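Local structure of flagellin B1 (Methanocaldococcus jannaschii DSM 2661, 5YA6) at residues I16-H21 and I152-P157; H61-S66 and N125-K130; T70-A75 and V119-A124. The protein probably serves as a filament-building subunit of the archaellum, the archaeal swimming organelle, and binds a calcium ion in its beta-rich domain. One frame throughout, in Å; residues are numbered along the deposited sequence. Where two conformers were deposited one is given.

Contact 1 of 3, residues I16-H21 and I152-P157; sequences IGVTGH and IQFTTP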
loop_
_atom_site.group_PDB
_atom_site.type_symbol
_atom_site.label_atom_id
_atom_site.label_comp_id
_atom_site.label_asym_id
_atom_site.label_seq_id
_atom_site.Cartn_x
_atom_site.Cartn_y
_atom_site.Cartn_z
ATOM N N ILE B 16 10.778 9.112 3.663
ATOM C CA ILE B 16 10.823 10.145 4.689
ATOM C C ILE B 16 9.889 11.307 4.430
ATOM O O ILE B 16 10.105 12.390 4.942
ATOM C CB ILE B 16 12.284 10.621 4.903
ATOM C CG1 ILE B 16 12.960 11.109 3.604
ATOM C CG2 ILE B 16 13.087 9.501 5.508
ATOM C CD1 ILE B 16 14.181 11.994 3.801
ATOM N N GLY B 17 8.816 11.065 3.702
ATOM C CA GLY B 17 7.806 12.041 3.495
ATOM C C GLY B 17 7.190 11.976 2.140
ATOM O O GLY B 17 7.803 11.496 1.200
ATOM N N VAL B 18 5.946 12.422 2.052
ATOM C CA VAL B 18 5.269 12.645 0.788
ATOM C C VAL B 18 4.571 13.991 0.817
ATOM O O VAL B 18 3.847 14.287 1.774
ATOM C CB VAL B 18 4.238 11.533 0.432
ATOM C CG1 VAL B 18 3.677 11.791 -0.959
ATOM C CG2 VAL B 18 4.923 10.159 0.517
ATOM N N THR B 19 4.778 14.791 -0.229
ATOM C CA THR B 19 4.027 16.041 -0.362
ATOM C C THR B 19 3.229 15.954 -1.645
ATOM O O THR B 19 3.545 15.154 -2.539
ATOM C CB THR B 19 4.893 17.264 -0.390
ATOM O OG1 THR B 19 5.652 17.196 -1.568
ATOM C CG2 THR B 19 5.812 17.357 0.797
ATOM N N GLY B 20 2.133 16.684 -1.681
ATOM C CA GLY B 20 1.288 16.766 -2.880
ATOM C C GLY B 20 1.086 18.197 -3.273
ATOM O O GLY B 20 1.074 19.115 -2.448
ATOM N N HIS B 21 0.859 18.379 -4.568
ATOM C CA HIS B 21 0.496 19.656 -5.119
ATOM C C HIS B 21 -0.987 19.684 -5.374
ATOM O O HIS B 21 -1.488 18.790 -6.080
ATOM C CB HIS B 21 1.187 19.859 -6.487
ATOM C CG HIS B 21 0.880 21.179 -7.106
ATOM N ND1 HIS B 21 -0.154 21.353 -7.986
ATOM C CD2 HIS B 21 1.348 22.423 -6.824
ATOM C CE1 HIS B 21 -0.258 22.633 -8.293
ATOM N NE2 HIS B 21 0.666 23.295 -7.633
ATOM N N ILE B 152 4.851 3.692 1.132
ATOM C CA ILE B 152 3.973 4.819 1.010
ATOM C C ILE B 152 2.587 4.496 1.528
ATOM O O ILE B 152 1.985 3.502 1.101
ATOM C CB ILE B 152 3.858 5.264 -0.442
ATOM C CG1 ILE B 152 5.267 5.727 -0.997
ATOM C CG2 ILE B 152 2.831 6.385 -0.603
ATOM C CD1 ILE B 152 6.114 4.607 -1.610
ATOM N N GLN B 153 2.194 5.178 2.529
ATOM C CA GLN B 153 0.737 5.147 2.953
ATOM C C GLN B 153 0.189 6.530 3.464
ATOM O O GLN B 153 0.708 7.143 4.404
ATOM C CB GLN B 153 0.636 4.229 4.170
ATOM C CG GLN B 153 -0.827 4.084 4.614
ATOM C CD GLN B 153 -1.833 3.815 3.493
ATOM O OE1 GLN B 153 -2.879 4.507 3.316
ATOM N NE2 GLN B 153 -1.502 2.799 2.720
ATOM N N PHE B 154 -0.840 6.986 2.812
ATOM C CA PHE B 154 -1.454 8.222 3.271
ATOM C C PHE B 154 -2.890 8.287 2.880
ATOM O O PHE B 154 -3.322 7.602 1.947
ATOM C CB PHE B 154 -0.696 9.451 2.777
ATOM C CG PHE B 154 -0.630 9.596 1.307
ATOM C CD1 PHE B 154 -1.642 10.265 0.602
ATOM C CD2 PHE B 154 0.524 9.212 0.600
ATOM C CE1 PHE B 154 -1.546 10.448 -0.774
ATOM C CE2 PHE B 154 0.623 9.374 -0.750
ATOM C CZ PHE B 154 -0.404 9.964 -1.474
ATOM N N THR B 155 -3.633 9.083 3.617
ATOM C CA THR B 155 -4.988 9.428 3.267
ATOM C C THR B 155 -4.947 10.914 3.016
ATOM O O THR B 155 -4.533 11.657 3.898
ATOM C CB THR B 155 -5.958 9.159 4.447
ATOM O OG1 THR B 155 -5.719 7.861 4.971
ATOM C CG2 THR B 155 -7.410 9.333 3.992
ATOM N N THR B 156 -5.391 11.369 1.823
ATOM C CA THR B 156 -5.347 12.808 1.578
ATOM C C THR B 156 -6.338 13.496 2.560
ATOM O O THR B 156 -7.330 12.911 2.941
ATOM C CB THR B 156 -5.704 13.205 0.150
ATOM O OG1 THR B 156 -7.013 12.809 -0.194
ATOM C CG2 THR B 156 -4.683 12.569 -0.783
ATOM N N PRO B 157 -6.039 14.733 2.917
ATOM C CA PRO B 157 -6.900 15.400 3.915
ATOM C C PRO B 157 -8.290 15.663 3.353
ATOM O O PRO B 157 -8.495 15.612 2.131
ATOM C CB PRO B 157 -6.172 16.694 4.182
ATOM C CG PRO B 157 -5.279 16.931 3.037
ATOM C CD PRO B 157 -4.849 15.542 2.624
#
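Val18 and Phe154 meet at about a right angle, one methyl of the valine coming up against one carbon of the aromatic ring. They join strand 13-23 to strand 150-155 across the interior of the archaellin beta domain, whose mixed sheet appears to curl so that these two strands, far apart in its order, face each other, consistent with a sandwich-like fold. With 7.9 Å between the CA atoms of Val18 and Ile152, the nearest pair, and no hydrogen bond between the segments, side chains alone carry the contact. Here three apolar side chains join two facing strands of one sheet.

Val18 divides its two methyls between two partners. CG1, anti to the backbone N (chi1 -175°), lies 3.9 Å from Phe154 CE2, approaching the ring obliquely, neither squarely over the face nor squarely at the edge. The other methyl, CG2, reaches Ile152 CG2 more loosely, at 4.5 Å. On the facing strand, Ile152 and Phe154 also touch each other, since Ile152 CG2 is 3.7 Å from Phe154 CE2. That ring carbon therefore has a methyl from each strand beside it.

Phe154 holds CG between its backbone N and carbonyl carbon (chi1 61°), which brings ring carbon CE2 against the Val18 methyl. Leu167, Leu32 and Val138, from three further strands, also pack on the ring. Val18 in turn is tied by backbone hydrogen bonds to Leu167 and Gln168 of strand 164-168, so the valine is fixed in the sheet while its methyls look across the core.

Two residues on, the chain leaves the strand, and Thr156 turns a methyl back to the phenyl ring: its CG2 lies in the ring plane at the edge, 3.8 Å from Phe154 CE1.

Contact 2 of 3, residues H61-S66 and N125-K130; sequences HVLNYS and NAVFNK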
loop_
_atom_site.group_PDB
_atom_site.type_symbol
_atom_site.label_atom_id
_atom_site.label_comp_id
_atom_site.label_asym_id
_atom_site.label_seq_id
_atom_site.Cartn_x
_atom_site.Cartn_y
_atom_site.Cartn_z
ATOM N N HIS B 61 -0.925 0.477 -10.022
ATOM C CA HIS B 61 -0.075 1.067 -11.069
ATOM C C HIS B 61 1.336 0.754 -10.781
ATOM O O HIS B 61 1.738 0.800 -9.599
ATOM C CB HIS B 61 -0.255 2.570 -11.112
ATOM C CG HIS B 61 -1.642 2.980 -11.382
ATOM N ND1 HIS B 61 -2.103 3.225 -12.650
ATOM C CD2 HIS B 61 -2.693 3.154 -10.556
ATOM C CE1 HIS B 61 -3.378 3.560 -12.585
ATOM N NE2 HIS B 61 -3.759 3.512 -11.324
ATOM N N VAL B 62 2.160 0.493 -11.823
ATOM C CA VAL B 62 3.578 0.267 -11.688
ATOM C C VAL B 62 4.270 1.329 -12.547
ATOM O O VAL B 62 3.933 1.506 -13.732
ATOM C CB VAL B 62 4.041 -1.129 -12.181
ATOM C CG1 VAL B 62 5.477 -1.404 -11.812
ATOM C CG2 VAL B 62 3.140 -2.204 -11.571
ATOM N N LEU B 63 5.131 2.113 -11.918
ATOM C CA LEU B 63 5.866 3.181 -12.593
ATOM C C LEU B 63 7.325 2.892 -12.607
ATOM O O LEU B 63 7.953 2.457 -11.617
ATOM C CB LEU B 63 5.663 4.537 -11.898
ATOM C CG LEU B 63 4.324 5.215 -11.869
ATOM C CD1 LEU B 63 3.358 4.538 -10.971
ATOM C CD2 LEU B 63 4.456 6.645 -11.368
ATOM N N ASN B 64 7.942 3.214 -13.747
ATOM C CA ASN B 64 9.352 2.972 -13.960
ATOM C C ASN B 64 10.203 4.236 -14.021
ATOM O O ASN B 64 9.640 5.347 -14.164
ATOM C CB ASN B 64 9.534 2.174 -15.268
ATOM C CG ASN B 64 8.852 0.814 -15.172
ATOM O OD1 ASN B 64 9.318 -0.068 -14.457
ATOM N ND2 ASN B 64 7.736 0.666 -15.852
ATOM N N TYR B 65 11.510 4.080 -13.892
ATOM C CA TYR B 65 12.451 5.187 -13.809
ATOM C C TYR B 65 12.542 5.888 -15.182
ATOM O O TYR B 65 12.991 5.277 -16.140
ATOM C CB TYR B 65 13.785 4.622 -13.361
ATOM C CG TYR B 65 14.977 5.522 -13.152
ATOM C CD1 TYR B 65 15.672 6.090 -14.238
ATOM C CD2 TYR B 65 15.470 5.757 -11.897
ATOM C CE1 TYR B 65 16.767 6.869 -14.027
ATOM C CE2 TYR B 65 16.623 6.487 -11.676
ATOM C CZ TYR B 65 17.292 7.071 -12.761
ATOM O OH TYR B 65 18.431 7.757 -12.503
ATOM N N SER B 66 12.209 7.171 -15.235
ATOM C CA SER B 66 12.363 7.909 -16.506
ATOM C C SER B 66 13.717 8.523 -16.621
ATOM O O SER B 66 14.443 8.266 -17.617
ATOM C CB SER B 66 11.310 9.009 -16.581
ATOM O OG SER B 66 11.444 9.698 -17.814
ATOM N N ASN B 125 -2.184 13.153 -11.860
ATOM C CA ASN B 125 -3.202 13.410 -12.848
ATOM C C ASN B 125 -3.019 12.479 -14.061
ATOM O O ASN B 125 -3.988 11.912 -14.569
ATOM C CB ASN B 125 -3.146 14.906 -13.221
ATOM C CG ASN B 125 -4.257 15.358 -14.084
ATOM O OD1 ASN B 125 -5.436 15.186 -13.783
ATOM N ND2 ASN B 125 -3.894 15.997 -15.199
ATOM N N ALA B 126 -1.780 12.256 -14.454
ATOM C CA ALA B 126 -1.489 11.414 -15.576
ATOM C C ALA B 126 -1.571 9.920 -15.218
ATOM O O ALA B 126 -2.133 9.092 -15.967
ATOM C CB ALA B 126 -0.161 11.798 -16.191
ATOM N N VAL B 127 -1.122 9.542 -14.026
ATOM C CA VAL B 127 -1.187 8.120 -13.610
ATOM C C VAL B 127 -2.620 7.635 -13.341
ATOM O O VAL B 127 -3.018 6.556 -13.779
ATOM C CB VAL B 127 -0.281 7.878 -12.359
ATOM C CG1 VAL B 127 -0.357 6.442 -11.883
ATOM C CG2 VAL B 127 1.184 8.201 -12.684
ATOM N N PHE B 128 -3.384 8.459 -12.668
ATOM C CA PHE B 128 -4.701 8.071 -12.206
ATOM C C PHE B 128 -5.809 8.580 -13.096
ATOM O O PHE B 128 -6.955 8.272 -12.828
ATOM C CB PHE B 128 -4.903 8.573 -10.747
ATOM C CG PHE B 128 -3.842 8.089 -9.754
ATOM C CD1 PHE B 128 -3.379 6.791 -9.748
ATOM C CD2 PHE B 128 -3.291 8.964 -8.836
ATOM C CE1 PHE B 128 -2.426 6.358 -8.820
ATOM C CE2 PHE B 128 -2.354 8.533 -7.921
ATOM C CZ PHE B 128 -1.901 7.227 -7.923
ATOM N N ASN B 129 -5.454 9.407 -14.085
ATOM C CA ASN B 129 -6.355 10.046 -15.029
ATOM C C ASN B 129 -7.303 11.055 -14.414
ATOM O O ASN B 129 -8.307 11.399 -14.983
ATOM C CB ASN B 129 -7.094 8.965 -15.852
ATOM C CG ASN B 129 -6.190 8.377 -16.894
ATOM O OD1 ASN B 129 -5.665 7.287 -16.715
ATOM N ND2 ASN B 129 -5.936 9.141 -17.934
ATOM N N LYS B 130 -6.967 11.528 -13.219
ATOM C CA LYS B 130 -7.687 12.614 -12.565
ATOM C C LYS B 130 -6.882 13.030 -11.362
ATOM O O LYS B 130 -5.966 12.292 -10.956
ATOM C CB LYS B 130 -9.063 12.148 -12.058
ATOM C CG LYS B 130 -9.002 10.918 -11.155
ATOM C CD LYS B 130 -10.130 10.968 -10.119
ATOM C CE LYS B 130 -10.312 9.632 -9.399
ATOM N NZ LYS B 130 -10.845 8.582 -10.313
#
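Val127 reaches His61 and Leu63 with different branches, so that this one residue of helix 124-128 engages two side chains of strand 59-69. Its CG1, anti to the backbone N (chi1 178°), sits over one face of the His61 ring in a CH-pi contact, 3.9 Å from the ring centroid and 24° off the normal. The two side chains lie alongside one another, running opposite ways. CG2 meets Leu63 CD2 at 3.9 Å, a purely apolar touch. The carbonyl takes part as well: Val127 O stands 3.2 Å from His61 CE1, a close approach of a backbone oxygen to a ring carbon.

Here a short helix packs on one face of a mixed sheet, the archaellin beta domain supplying the sheet.

Phe128 follows with an offset edge-to-face pairing, its edge toward the face of His61; the centroids are 5.2 Å apart and the planes stand at 70°. Phe128 CE1 lies 3.7 Å from His61 CD2, and Phe128 CD1 as near to His61 NE2. A serine in place of His61 has no ring, and would probably leave Val127 CG1 without a face to rest on and the Phe128 edge without its partner, opening a gap between helix and strand.

Asn129, at positive phi, takes the chain out of the helix, and Lys130 NZ then forms a salt bridge with Asp57.

Contact 3 of 3, residues T70-A75 and V119-A124; sequences TATLGA and VLLVNA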
loop_
_atom_site.group_PDB
_atom_site.type_symbol
_atom_site.label_atom_id
_atom_site.label_comp_id
_atom_site.label_asym_id
_atom_site.label_seq_id
_atom_site.Cartn_x
_atom_site.Cartn_y
_atom_site.Cartn_z
ATOM N N THR B 70 19.077 17.327 -11.326
ATOM C CA THR B 70 19.591 18.034 -10.192
ATOM C C THR B 70 18.945 19.440 -10.046
ATOM O O THR B 70 19.275 20.158 -9.151
ATOM C CB THR B 70 21.057 18.301 -10.372
ATOM O OG1 THR B 70 21.224 18.773 -11.715
ATOM C CG2 THR B 70 21.942 16.984 -10.194
ATOM N N ALA B 71 17.992 19.731 -10.881
ATOM C CA ALA B 71 17.232 20.997 -10.789
ATOM C C ALA B 71 16.452 21.195 -9.485
ATOM O O ALA B 71 16.090 22.334 -9.141
ATOM C CB ALA B 71 16.272 21.094 -11.980
ATOM N N THR B 72 16.071 20.091 -8.802
ATOM C CA THR B 72 15.431 20.148 -7.515
ATOM C C THR B 72 16.348 20.508 -6.363
ATOM O O THR B 72 15.890 20.714 -5.206
ATOM C CB THR B 72 14.800 18.732 -7.250
ATOM O OG1 THR B 72 15.803 17.690 -7.503
ATOM C CG2 THR B 72 13.625 18.463 -8.205
ATOM N N LEU B 73 17.659 20.502 -6.608
ATOM C CA LEU B 73 18.619 20.668 -5.524
ATOM C C LEU B 73 18.551 22.090 -4.919
ATOM O O LEU B 73 18.665 23.080 -5.656
ATOM C CB LEU B 73 20.015 20.338 -6.070
ATOM C CG LEU B 73 21.158 20.198 -5.095
ATOM C CD1 LEU B 73 20.855 19.146 -4.056
ATOM C CD2 LEU B 73 22.412 19.807 -5.875
ATOM N N GLY B 74 18.260 22.150 -3.614
ATOM C CA GLY B 74 18.207 23.404 -2.829
ATOM C C GLY B 74 16.941 24.220 -3.071
ATOM O O GLY B 74 16.855 25.371 -2.642
ATOM N N ALA B 75 15.977 23.647 -3.784
ATOM C CA ALA B 75 14.795 24.368 -4.230
ATOM C C ALA B 75 13.595 24.215 -3.304
ATOM O O ALA B 75 13.251 23.105 -2.897
ATOM C CB ALA B 75 14.409 23.943 -5.623
ATOM N N VAL B 119 13.968 12.589 -4.457
ATOM C CA VAL B 119 12.508 12.733 -4.483
ATOM C C VAL B 119 11.995 12.068 -5.739
ATOM O O VAL B 119 12.621 12.151 -6.811
ATOM C CB VAL B 119 12.096 14.228 -4.353
ATOM C CG1 VAL B 119 12.622 15.047 -5.528
ATOM C CG2 VAL B 119 10.598 14.359 -4.215
ATOM N N LEU B 120 10.878 11.332 -5.658
ATOM C CA LEU B 120 10.251 10.723 -6.836
ATOM C C LEU B 120 9.161 11.683 -7.199
ATOM O O LEU B 120 8.224 11.899 -6.442
ATOM C CB LEU B 120 9.694 9.327 -6.509
ATOM C CG LEU B 120 10.673 8.430 -5.747
ATOM C CD1 LEU B 120 9.961 7.091 -5.517
ATOM C CD2 LEU B 120 12.002 8.201 -6.480
ATOM N N LEU B 121 9.258 12.213 -8.398
ATOM C CA LEU B 121 8.267 13.109 -8.938
ATOM C C LEU B 121 7.254 12.279 -9.764
ATOM O O LEU B 121 7.581 11.640 -10.767
ATOM C CB LEU B 121 8.995 14.191 -9.798
ATOM C CG LEU B 121 10.131 14.963 -9.109
ATOM C CD1 LEU B 121 10.810 15.853 -10.164
ATOM C CD2 LEU B 121 9.641 15.734 -7.891
ATOM N N VAL B 122 5.987 12.355 -9.355
ATOM C CA VAL B 122 4.881 11.605 -9.960
ATOM C C VAL B 122 3.743 12.528 -10.391
ATOM O O VAL B 122 3.309 13.364 -9.591
ATOM C CB VAL B 122 4.327 10.534 -8.961
ATOM C CG1 VAL B 122 3.163 9.746 -9.573
ATOM C CG2 VAL B 122 5.447 9.589 -8.565
ATOM N N ASN B 123 3.321 12.452 -11.667
ATOM C CA ASN B 123 2.176 13.194 -12.101
ATOM C C ASN B 123 0.984 12.357 -11.868
ATOM O O ASN B 123 0.655 11.438 -12.650
ATOM C CB ASN B 123 2.194 13.622 -13.578
ATOM C CG ASN B 123 1.085 14.640 -13.847
ATOM O OD1 ASN B 123 -0.070 14.343 -13.684
ATOM N ND2 ASN B 123 1.455 15.885 -14.148
ATOM N N ALA B 124 0.351 12.578 -10.720
ATOM C CA ALA B 124 -0.832 11.772 -10.360
ATOM C C ALA B 124 -1.991 11.938 -11.316
ATOM O O ALA B 124 -2.720 10.984 -11.549
ATOM C CB ALA B 124 -1.291 12.145 -8.955
#
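Thr72 OG1 hydrogen-bonds to the backbone O of Val99, while the methyl of the same side chain turns to Val119 and Leu121. The contact rests on this split use of a threonine, and it lays a loop of two overlapping beta turns against strand 117-123, an inner strand of the mixed sheet in the archaellin beta domain. One buried residue here meets a polar partner on strand 94-99 and two apolar ones on strand 117-123.

The loop owes its shape to its two turns. A type I turn runs from Thr70 to Leu73 and is closed by Leu73 N to Thr70 O at 3.0 Å; a type II turn runs from Thr72 to Ala75, closed by Ala75 N to Thr72 O at a longer 3.3 Å. Gly74 supplies the positive phi (77°) of the second turn. Thr72 belongs to both, and its CB is directed toward the strand.

With chi1 at 49°, the hydroxyl of Thr72 lies between the backbone N and the carbonyl carbon, and CG2 is set anti to the carbonyl carbon. From there CG2 approaches Leu121 CD1 to 4.3 Å and Val119 CG1 to 4.5 Å, loose apolar contacts that bury little surface. Ile84 also touches the threonine, and Trp87 packs on Leu121. The calcium ion bound by Asp102, Asp104, Ser106, Asn113 and Asp116 is about 13 Å from the Thr72 side chain, so this contact lies apart from the metal site.

Val119 and Leu121, two residues apart, present their side chains on the same side of the strand. They also touch each other, the second leucine methyl, Leu121 CD2, lying 3.9 Å from Val119 CG1.

All three contacts reach the same mixed sheet, and their centres stand about 15 to 16 Å from one another. Along the chain they are nested: contact 3 lies within the loop closed by contact 2, which lies within that closed by contact 1. Contacts 2 and 3 touch, since Val122 CG1 comes to 3.8 Å from Leu63 CD2 and 4.0 Å from Val127 CG2, and strand 117-123 runs directly into helix 124-128. Contact 1 touches neither, its nearest atoms being about 7 Å from contact 2 and about 6 Å from contact 3. Facing strands of one sheet, a helix and a loop thus pack together in the compact beta-rich part of the archaellin.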